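Local structure of 2-C-methyl-D-erythritol 4-phosphate cytidylyltransferase (Neisseria gonorrhoeae, 1VGW) at residues B[59-62]-B[63-66]; B[170-174]-B[175-179]; B[187-191]-B[192-196]. The protein probably catalyses formation of 4-diphosphocytidyl-2-C-methyl-D-erythritol from CTP and 2-C-methyl-D-erythritol 4-phosphate, a step of isoprenoid biosynthesis, with release of diphosphate. All coordinates share one frame; numbering follows the deposited sequence.

Interaction 1: B[59-62]-B[63-66]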
ATOM      1  N   PRO B  59      22.013 -22.933  -6.736  1.00 57.54           N
ATOM      2  CA  PRO B  59      23.089 -23.516  -7.529  1.00 60.37           C
ATOM      3  C   PRO B  59      22.606 -23.978  -8.883  1.00 62.44           C
ATOM      4  O   PRO B  59      23.366 -24.130  -9.844  1.00 63.78           O
ATOM      5  CB  PRO B  59      23.601 -24.660  -6.679  1.00 60.34           C
ATOM      6  CG  PRO B  59      22.442 -25.033  -5.816  1.00 59.90           C
ATOM      7  CD  PRO B  59      21.682 -23.760  -5.557  1.00 58.65           C
ATOM      8  N   GLU B  60      21.291 -24.175  -9.012  1.00 63.94           N
ATOM      9  CA  GLU B  60      20.703 -24.562 -10.278  1.00 65.02           C
ATOM     10  C   GLU B  60      20.555 -23.360 -11.209  1.00 64.86           C
ATOM     11  O   GLU B  60      20.613 -23.521 -12.430  1.00 65.13           O
ATOM     12  CB  GLU B  60      19.335 -25.212 -10.072  1.00 68.63           C
ATOM     13  CG  GLU B  60      19.399 -26.671  -9.674  1.00 74.35           C
ATOM     14  CD  GLU B  60      19.748 -26.891  -8.219  1.00 79.51           C
ATOM     15  OE1 GLU B  60      19.800 -28.082  -7.811  1.00 82.53           O
ATOM     16  OE2 GLU B  60      19.968 -25.914  -7.468  1.00 79.00           O
ATOM     17  N   ASP B  61      20.383 -22.172 -10.634  1.00 63.05           N
ATOM     18  CA  ASP B  61      20.202 -20.963 -11.412  1.00 61.48           C
ATOM     19  C   ASP B  61      21.300 -20.790 -12.458  1.00 60.62           C
ATOM     20  O   ASP B  61      22.480 -20.852 -12.106  1.00 61.46           O
ATOM     21  CB  ASP B  61      20.119 -19.716 -10.533  1.00 63.27           C
ATOM     22  CG  ASP B  61      19.623 -18.487 -11.266  1.00 65.05           C
ATOM     23  OD1 ASP B  61      19.306 -17.474 -10.593  1.00 63.70           O
ATOM     24  OD2 ASP B  61      19.524 -18.504 -12.519  1.00 65.41           O
ATOM     25  N   THR B  62      20.890 -20.494 -13.684  1.00 58.92           N
ATOM     26  CA  THR B  62      21.779 -20.297 -14.804  1.00 58.75           C
ATOM     27  C   THR B  62      21.805 -18.870 -15.310  1.00 59.14           C
ATOM     28  O   THR B  62      22.923 -18.338 -15.526  1.00 59.72           O
ATOM     29  CB  THR B  62      21.498 -21.271 -15.973  1.00 59.49           C
ATOM     30  OG1 THR B  62      20.101 -21.231 -16.340  1.00 61.16           O
ATOM     31  CG2 THR B  62      21.875 -22.690 -15.564  1.00 55.65           C
ATOM     32  N   PHE B  63      20.676 -18.152 -15.285  1.00 58.51           N
ATOM     33  CA  PHE B  63      20.635 -16.775 -15.774  1.00 60.04           C
ATOM     34  C   PHE B  63      21.546 -15.863 -14.946  1.00 60.31           C
ATOM     35  O   PHE B  63      22.006 -14.843 -15.469  1.00 60.15           O
ATOM     36  CB  PHE B  63      19.249 -16.181 -15.901  1.00 61.97           C
ATOM     37  CG  PHE B  63      19.159 -14.824 -16.551  1.00 63.76           C
ATOM     38  CD1 PHE B  63      19.482 -14.651 -17.891  1.00 64.94           C
ATOM     39  CD2 PHE B  63      18.730 -13.712 -15.845  1.00 62.60           C
ATOM     40  CE1 PHE B  63      19.407 -13.406 -18.499  1.00 63.33           C
ATOM     41  CE2 PHE B  63      18.658 -12.469 -16.443  1.00 62.86           C
ATOM     42  CZ  PHE B  63      18.998 -12.308 -17.771  1.00 62.30           C
ATOM     43  N   ALA B  64      21.843 -16.286 -13.729  1.00 60.08           N
ATOM     44  CA  ALA B  64      22.727 -15.626 -12.808  1.00 60.00           C
ATOM     45  C   ALA B  64      24.122 -15.411 -13.397  1.00 59.00           C
ATOM     46  O   ALA B  64      24.679 -14.329 -13.189  1.00 57.99           O
ATOM     47  CB  ALA B  64      22.786 -16.385 -11.491  1.00 61.86           C
ATOM     48  N   ASP B  65      24.635 -16.341 -14.190  1.00 58.78           N
ATOM     49  CA  ASP B  65      25.920 -16.210 -14.868  1.00 57.93           C
ATOM     50  C   ASP B  65      25.913 -14.979 -15.775  1.00 56.78           C
ATOM     51  O   ASP B  65      26.852 -14.196 -15.847  1.00 56.05           O
ATOM     52  CB  ASP B  65      26.228 -17.435 -15.723  1.00 62.86           C
ATOM     53  CG  ASP B  65      26.333 -18.727 -14.963  1.00 67.86           C
ATOM     54  OD1 ASP B  65      25.651 -18.896 -13.929  1.00 70.96           O
ATOM     55  OD2 ASP B  65      27.099 -19.626 -15.391  1.00 70.56           O
ATOM     56  N   LYS B  66      24.789 -14.776 -16.472  1.00 56.65           N
ATOM     57  CA  LYS B  66      24.683 -13.607 -17.344  1.00 57.29           C
ATOM     58  C   LYS B  66      24.734 -12.326 -16.518  1.00 55.70           C
ATOM     59  O   LYS B  66      25.357 -11.344 -16.932  1.00 55.38           O
ATOM     60  CB  LYS B  66      23.446 -13.659 -18.225  1.00 60.48           C
ATOM     61  CG  LYS B  66      23.476 -14.777 -19.265  1.00 66.01           C
ATOM     62  CD  LYS B  66      22.262 -14.720 -20.196  1.00 67.35           C
ATOM     63  CE  LYS B  66      22.258 -15.929 -21.129  1.00 70.60           C
ATOM     64  NZ  LYS B  66      21.752 -15.597 -22.488  1.00 71.74           N
TER
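The D61 carboxylate carries the methyl of A64 over one of its faces: CB of A64 stands 3.8 Å from CG of D61, almost perpendicular to the plane of the group. The same face looks towards the A64 amide, which approaches from above that plane instead of from an edge. The resulting bond, A64 N to D61 OD2, is weak at 3.4 Å, although fairly straight (154°). Because CG of D61 is anti to its backbone N (chi1 -167°), the carboxylate reaches forward to the first turn; at its other oxygen, OD1 is hydrogen-bonded to the hydroxyl of Y28. The ring of Y28 also meets the F63 ring in a T-shaped stack, so one tyrosine serves both flat groups. A second bond closes the turn, D65 N donating to T62 O at 3.0 Å. OD1 of D65 lies 3.2 Å from T62 O without bonding to it, and its charge is met by a salt bridge to K78. Taken together, this is a side-chain cap at the start of helix 63-70, at the protein surface, where the loop after strand 52-56 passes into that helix in the GT-A-type nucleotidyltransferase fold.

Interaction 2: B[170-174]-B[175-179]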
ATOM      1  N   GLN B 170      16.509  -3.610   4.937  1.00 23.97           N
ATOM      2  CA  GLN B 170      16.548  -3.677   6.408  1.00 23.77           C
ATOM      3  C   GLN B 170      18.061  -3.741   6.760  1.00 22.69           C
ATOM      4  O   GLN B 170      18.705  -4.701   6.328  1.00 20.50           O
ATOM      5  CB  GLN B 170      15.837  -4.949   6.926  1.00 19.55           C
ATOM      6  CG  GLN B 170      14.376  -4.936   6.406  1.00 25.28           C
ATOM      7  CD  GLN B 170      13.355  -5.632   7.253  1.00 27.18           C
ATOM      8  OE1 GLN B 170      13.572  -6.542   8.042  1.00 27.59           O
ATOM      9  NE2 GLN B 170      12.059  -5.261   7.070  1.00 29.09           N
ATOM     10  N   LEU B 171      18.536  -2.729   7.456  1.00 24.07           N
ATOM     11  CA  LEU B 171      19.974  -2.570   7.745  1.00 25.01           C
ATOM     12  C   LEU B 171      20.416  -2.904   9.140  1.00 27.10           C
ATOM     13  O   LEU B 171      20.042  -2.185  10.091  1.00 26.57           O
ATOM     14  CB  LEU B 171      20.333  -1.154   7.335  1.00 18.64           C
ATOM     15  CG  LEU B 171      21.350  -0.238   7.892  1.00 23.93           C
ATOM     16  CD1 LEU B 171      22.340  -0.768   8.910  1.00 16.97           C
ATOM     17  CD2 LEU B 171      22.066   0.541   6.805  1.00 14.83           C
ATOM     18  N   PHE B 172      21.251  -3.936   9.309  1.00 26.39           N
ATOM     19  CA  PHE B 172      21.815  -4.330  10.577  1.00 26.39           C
ATOM     20  C   PHE B 172      23.316  -4.661  10.521  1.00 27.92           C
ATOM     21  O   PHE B 172      23.854  -5.052   9.469  1.00 27.21           O
ATOM     22  CB  PHE B 172      21.058  -5.571  11.147  1.00 20.54           C
ATOM     23  CG  PHE B 172      19.602  -5.259  11.378  1.00 23.11           C
ATOM     24  CD1 PHE B 172      18.640  -5.789  10.501  1.00 18.27           C
ATOM     25  CD2 PHE B 172      19.188  -4.362  12.347  1.00 19.71           C
ATOM     26  CE1 PHE B 172      17.314  -5.414  10.673  1.00 16.56           C
ATOM     27  CE2 PHE B 172      17.872  -4.018  12.543  1.00 15.54           C
ATOM     28  CZ  PHE B 172      16.912  -4.568  11.654  1.00 15.34           C
ATOM     29  N   GLN B 173      23.996  -4.511  11.654  1.00 25.83           N
ATOM     30  CA  GLN B 173      25.402  -4.874  11.818  1.00 25.35           C
ATOM     31  C   GLN B 173      25.524  -6.378  11.515  1.00 23.22           C
ATOM     32  O   GLN B 173      24.672  -7.140  12.007  1.00 23.23           O
ATOM     33  CB  GLN B 173      25.856  -4.672  13.299  1.00 15.58           C
ATOM     34  CG  GLN B 173      26.094  -3.218  13.692  1.00 18.74           C
ATOM     35  CD  GLN B 173      26.526  -3.134  15.161  1.00 25.86           C
ATOM     36  OE1 GLN B 173      27.675  -3.468  15.493  1.00 22.99           O
ATOM     37  NE2 GLN B 173      25.564  -2.815  16.024  1.00 24.42           N
ATOM     38  N   ALA B 174      26.582  -6.794  10.860  1.00 22.58           N
ATOM     39  CA  ALA B 174      26.770  -8.206  10.522  1.00 21.75           C
ATOM     40  C   ALA B 174      26.747  -9.117  11.691  1.00 23.25           C
ATOM     41  O   ALA B 174      26.102 -10.185  11.664  1.00 26.38           O
ATOM     42  CB  ALA B 174      28.069  -8.301   9.706  1.00 19.26           C
ATOM     43  N   GLY B 175      27.449  -8.773  12.803  1.00 24.07           N
ATOM     44  CA  GLY B 175      27.466  -9.632  13.990  1.00 20.19           C
ATOM     45  C   GLY B 175      26.122  -9.661  14.701  1.00 22.13           C
ATOM     46  O   GLY B 175      25.676 -10.768  15.096  1.00 23.41           O
ATOM     47  N   LEU B 176      25.413  -8.561  14.846  1.00 18.85           N
ATOM     48  CA  LEU B 176      24.066  -8.567  15.423  1.00 22.08           C
ATOM     49  C   LEU B 176      23.070  -9.384  14.585  1.00 26.95           C
ATOM     50  O   LEU B 176      22.251 -10.164  15.108  1.00 25.48           O
ATOM     51  CB  LEU B 176      23.565  -7.105  15.500  1.00 20.16           C
ATOM     52  CG  LEU B 176      22.143  -6.907  15.978  1.00 24.08           C
ATOM     53  CD1 LEU B 176      21.930  -7.443  17.392  1.00 21.00           C
ATOM     54  CD2 LEU B 176      21.759  -5.421  15.920  1.00 22.54           C
ATOM     55  N   LEU B 177      23.137  -9.258  13.242  1.00 28.89           N
ATOM     56  CA  LEU B 177      22.260 -10.028  12.319  1.00 28.94           C
ATOM     57  C   LEU B 177      22.607 -11.500  12.346  1.00 28.13           C
ATOM     58  O   LEU B 177      21.761 -12.401  12.508  1.00 28.41           O
ATOM     59  CB  LEU B 177      22.430  -9.453  10.893  1.00 26.19           C
ATOM     60  CG  LEU B 177      21.422  -9.839   9.815  1.00 28.54           C
ATOM     61  CD1 LEU B 177      19.979  -9.627  10.263  1.00 20.83           C
ATOM     62  CD2 LEU B 177      21.680  -9.020   8.526  1.00 18.25           C
ATOM     63  N   HIS B 178      23.890 -11.863  12.229  1.00 28.59           N
ATOM     64  CA  HIS B 178      24.246 -13.295  12.349  1.00 30.85           C
ATOM     65  C   HIS B 178      23.711 -13.878  13.667  1.00 33.27           C
ATOM     66  O   HIS B 178      23.147 -14.973  13.769  1.00 33.54           O
ATOM     67  CB  HIS B 178      25.762 -13.403  12.327  1.00 27.52           C
ATOM     68  CG  HIS B 178      26.305 -14.774  12.359  1.00 31.99           C
ATOM     69  ND1 HIS B 178      26.049 -15.721  11.398  1.00 29.99           N
ATOM     70  CD2 HIS B 178      27.158 -15.376  13.260  1.00 36.47           C
ATOM     71  CE1 HIS B 178      26.681 -16.843  11.696  1.00 31.35           C
ATOM     72  NE2 HIS B 178      27.348 -16.681  12.817  1.00 34.15           N
ATOM     73  N   ARG B 179      23.850 -13.108  14.759  1.00 33.74           N
ATOM     74  CA  ARG B 179      23.382 -13.554  16.052  1.00 34.82           C
ATOM     75  C   ARG B 179      21.873 -13.792  16.071  1.00 32.79           C
ATOM     76  O   ARG B 179      21.444 -14.866  16.492  1.00 31.36           O
ATOM     77  CB  ARG B 179      23.759 -12.514  17.135  1.00 39.24           C
ATOM     78  CG  ARG B 179      24.194 -13.112  18.440  1.00 44.94           C
ATOM     79  CD  ARG B 179      25.704 -12.953  18.667  1.00 45.33           C
ATOM     80  NE  ARG B 179      26.230 -11.702  18.246  1.00 45.57           N
ATOM     81  CZ  ARG B 179      27.224 -10.983  18.683  1.00 48.06           C
ATOM     82  NH1 ARG B 179      27.570  -9.840  18.115  1.00 45.64           N
ATOM     83  NH2 ARG B 179      27.886 -11.402  19.769  1.00 58.06           N
TER
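Main-chain hydrogen bonds dominate where Q173 and A174 meet the first turn of the helix. L177 N donates to Q173 O at 2.9 Å, while H178 N donates to A174 O at 2.8 Å with an N-H...O angle of 169°. Apolar contact follows the same path. F172 and L177 cross at about a right angle, CD1 of F172 lying 4.1 Å from CD1 of L177, and their CB atoms are equally near. Q173 CB also rests 4.0 Å from L176 CB. Polar side chains turn to other partners: Q173, at the N-cap position, has an extended chain beyond CG (chi2 180°), which carries its amide away from the turn to donate from NE2 to the carbonyl of A133. Further along the helix, R179 NE makes a weak bond of 3.3 Å with G175 O, an oxygen that also accepts from R179 N. The axes of strand 170-173 and helix 175-179 meet at 101° and approach to 6.1 Å. The carbonyls of Q173 and A174 already accept helical i to i+4 bonds, consistent with the main chain setting the turn, while the side chains add a hydrophobic layer in which I107 and V92 pack on L177.

Interaction 3: B[187-191]-B[192-196]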
ATOM      1  N   GLY B 187      11.884 -18.862  16.775  1.00 80.77           N
ATOM      2  CA  GLY B 187      11.828 -19.164  15.351  1.00 78.00           C
ATOM      3  C   GLY B 187      10.565 -18.621  14.710  1.00 75.78           C
ATOM      4  O   GLY B 187      10.535 -18.432  13.481  1.00 77.23           O
ATOM      5  N   GLY B 188       9.538 -18.288  15.487  1.00 72.32           N
ATOM      6  CA  GLY B 188       8.304 -17.745  14.904  1.00 67.45           C
ATOM      7  C   GLY B 188       8.476 -16.292  14.473  1.00 63.69           C
ATOM      8  O   GLY B 188       7.783 -15.411  15.007  1.00 64.93           O
ATOM      9  N   ILE B 189       9.355 -16.010  13.526  1.00 57.94           N
ATOM     10  CA  ILE B 189       9.649 -14.672  13.065  1.00 53.79           C
ATOM     11  C   ILE B 189       9.281 -14.444  11.596  1.00 49.70           C
ATOM     12  O   ILE B 189       9.056 -15.413  10.856  1.00 51.20           O
ATOM     13  CB  ILE B 189      11.173 -14.385  13.175  1.00 56.49           C
ATOM     14  CG1 ILE B 189      11.927 -15.284  12.178  1.00 53.75           C
ATOM     15  CG2 ILE B 189      11.702 -14.600  14.573  1.00 55.68           C
ATOM     16  CD1 ILE B 189      12.926 -14.517  11.343  1.00 53.38           C
ATOM     17  N   THR B 190       9.280 -13.195  11.140  1.00 43.13           N
ATOM     18  CA  THR B 190       8.982 -12.898   9.739  1.00 37.29           C
ATOM     19  C   THR B 190      10.133 -12.177   9.040  1.00 34.03           C
ATOM     20  O   THR B 190      10.894 -12.859   8.348  1.00 32.16           O
ATOM     21  CB  THR B 190       7.694 -12.091   9.573  1.00 38.86           C
ATOM     22  OG1 THR B 190       7.682 -11.042  10.563  1.00 37.85           O
ATOM     23  CG2 THR B 190       6.458 -12.980   9.765  1.00 35.89           C
ATOM     24  N   ASP B 191      10.251 -10.861   9.123  1.00 29.11           N
ATOM     25  CA  ASP B 191      11.332 -10.120   8.499  1.00 29.80           C
ATOM     26  C   ASP B 191      12.618 -10.083   9.361  1.00 29.65           C
ATOM     27  O   ASP B 191      12.636 -10.697  10.439  1.00 28.40           O
ATOM     28  CB  ASP B 191      10.897  -8.706   8.124  1.00 26.99           C
ATOM     29  CG  ASP B 191      10.486  -7.804   9.226  1.00 26.82           C
ATOM     30  OD1 ASP B 191      10.064  -6.631   9.060  1.00 27.04           O
ATOM     31  OD2 ASP B 191      10.520  -8.202  10.397  1.00 34.15           O
ATOM     32  N   GLU B 192      13.708  -9.464   8.847  1.00 27.03           N
ATOM     33  CA  GLU B 192      14.947  -9.438   9.632  1.00 27.61           C
ATOM     34  C   GLU B 192      14.748  -8.641  10.936  1.00 26.27           C
ATOM     35  O   GLU B 192      15.219  -9.141  11.965  1.00 26.92           O
ATOM     36  CB  GLU B 192      16.192  -8.972   8.910  1.00 25.44           C
ATOM     37  CG  GLU B 192      16.736  -9.874   7.820  1.00 25.10           C
ATOM     38  CD  GLU B 192      15.809  -9.965   6.593  1.00 30.26           C
ATOM     39  OE1 GLU B 192      15.803 -11.014   5.911  1.00 28.43           O
ATOM     40  OE2 GLU B 192      15.064  -9.015   6.261  1.00 26.57           O
ATOM     41  N   ALA B 193      14.077  -7.525  10.926  1.00 22.22           N
ATOM     42  CA  ALA B 193      13.801  -6.749  12.104  1.00 24.35           C
ATOM     43  C   ALA B 193      13.180  -7.574  13.211  1.00 28.05           C
ATOM     44  O   ALA B 193      13.597  -7.513  14.371  1.00 31.38           O
ATOM     45  CB  ALA B 193      12.959  -5.523  11.797  1.00 20.28           C
ATOM     46  N   SER B 194      12.193  -8.424  12.917  1.00 30.64           N
ATOM     47  CA  SER B 194      11.539  -9.199  13.958  1.00 30.40           C
ATOM     48  C   SER B 194      12.485 -10.174  14.630  1.00 28.23           C
ATOM     49  O   SER B 194      12.215 -10.592  15.761  1.00 28.54           O
ATOM     50  CB  SER B 194      10.254  -9.874  13.448  1.00 30.89           C
ATOM     51  OG  SER B 194      10.538 -11.105  12.811  1.00 25.91           O
ATOM     52  N   ALA B 195      13.518 -10.670  13.973  1.00 27.44           N
ATOM     53  CA  ALA B 195      14.516 -11.509  14.655  1.00 28.57           C
ATOM     54  C   ALA B 195      15.452 -10.611  15.505  1.00 28.78           C
ATOM     55  O   ALA B 195      15.891 -11.021  16.578  1.00 30.54           O
ATOM     56  CB  ALA B 195      15.380 -12.324  13.742  1.00 28.44           C
ATOM     57  N   VAL B 196      15.715  -9.395  15.075  1.00 28.02           N
ATOM     58  CA  VAL B 196      16.528  -8.498  15.899  1.00 29.18           C
ATOM     59  C   VAL B 196      15.750  -8.117  17.157  1.00 29.16           C
ATOM     60  O   VAL B 196      16.308  -8.203  18.249  1.00 26.88           O
ATOM     61  CB  VAL B 196      17.068  -7.307  15.116  1.00 27.14           C
ATOM     62  CG1 VAL B 196      17.626  -6.208  16.021  1.00 28.88           C
ATOM     63  CG2 VAL B 196      18.250  -7.767  14.216  1.00 28.52           C
TER
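Two similar first torsions bring D191 and S194 together. CG of D191 (chi1 62°) and OG of S194 (chi1 84°) both sit between their own backbone N and carbonyl carbon, and this turns the carboxylate forward over the first helical turn and the hydroxyl back towards the loop. OD2 of D191 then accepts from S194 N at 3.0 Å, met on its anti side and 34° out of the carboxylate plane: D191 is the N-cap of helix 192-197. In return, the S194 hydroxyl donates to D191 O at 3.2 Å and accepts from T190 N at 3.0 Å, the latter bond being fairly straight (160°). One hydroxyl therefore ties two successive loop residues to the helix. Beside it lies I189, whose CB is 3.4 Å from S194 OG and whose CD1 reaches the methyl of A195 at 4.1 Å, forming an apolar flank next to the polar cluster. E192 directs its carboxylate elsewhere, to a salt bridge with R84. D191 OD2 has a second partner, the ammonium of K147 of the second subunit, while T145 of that subunit packs on T190 and D191. The chemistry implies a double role for D191 OD2: it caps a helix within its own chain and pairs with that lysine of the other chain, so one carboxylate oxygen links the helix start to the subunit contact.

Overall arrangement
All three contacts are helix starts, but their settings differ. Interaction 1 is a surface contact, its centre about 20 Å from the chain centre, whereas interactions 2 and 3 are partly buried, their centres each about 13 Å from it. Interaction 1 touches neither of the others; its nearest atoms are about 19 Å from interaction 2 and 18 Å from interaction 3. Interactions 2 and 3 adjoin, joining strand 169-173 and two successive helices: Q170 OE1 and A193 N are 3.1 Å apart, a probable hydrogen bond, and the F172 ring packs on A193. Aspartate carboxylates cap the helices of interactions 1 (weakly) and 3, while interaction 2 relies on main-chain bonds; of the three, interaction 3 alone meets the second subunit.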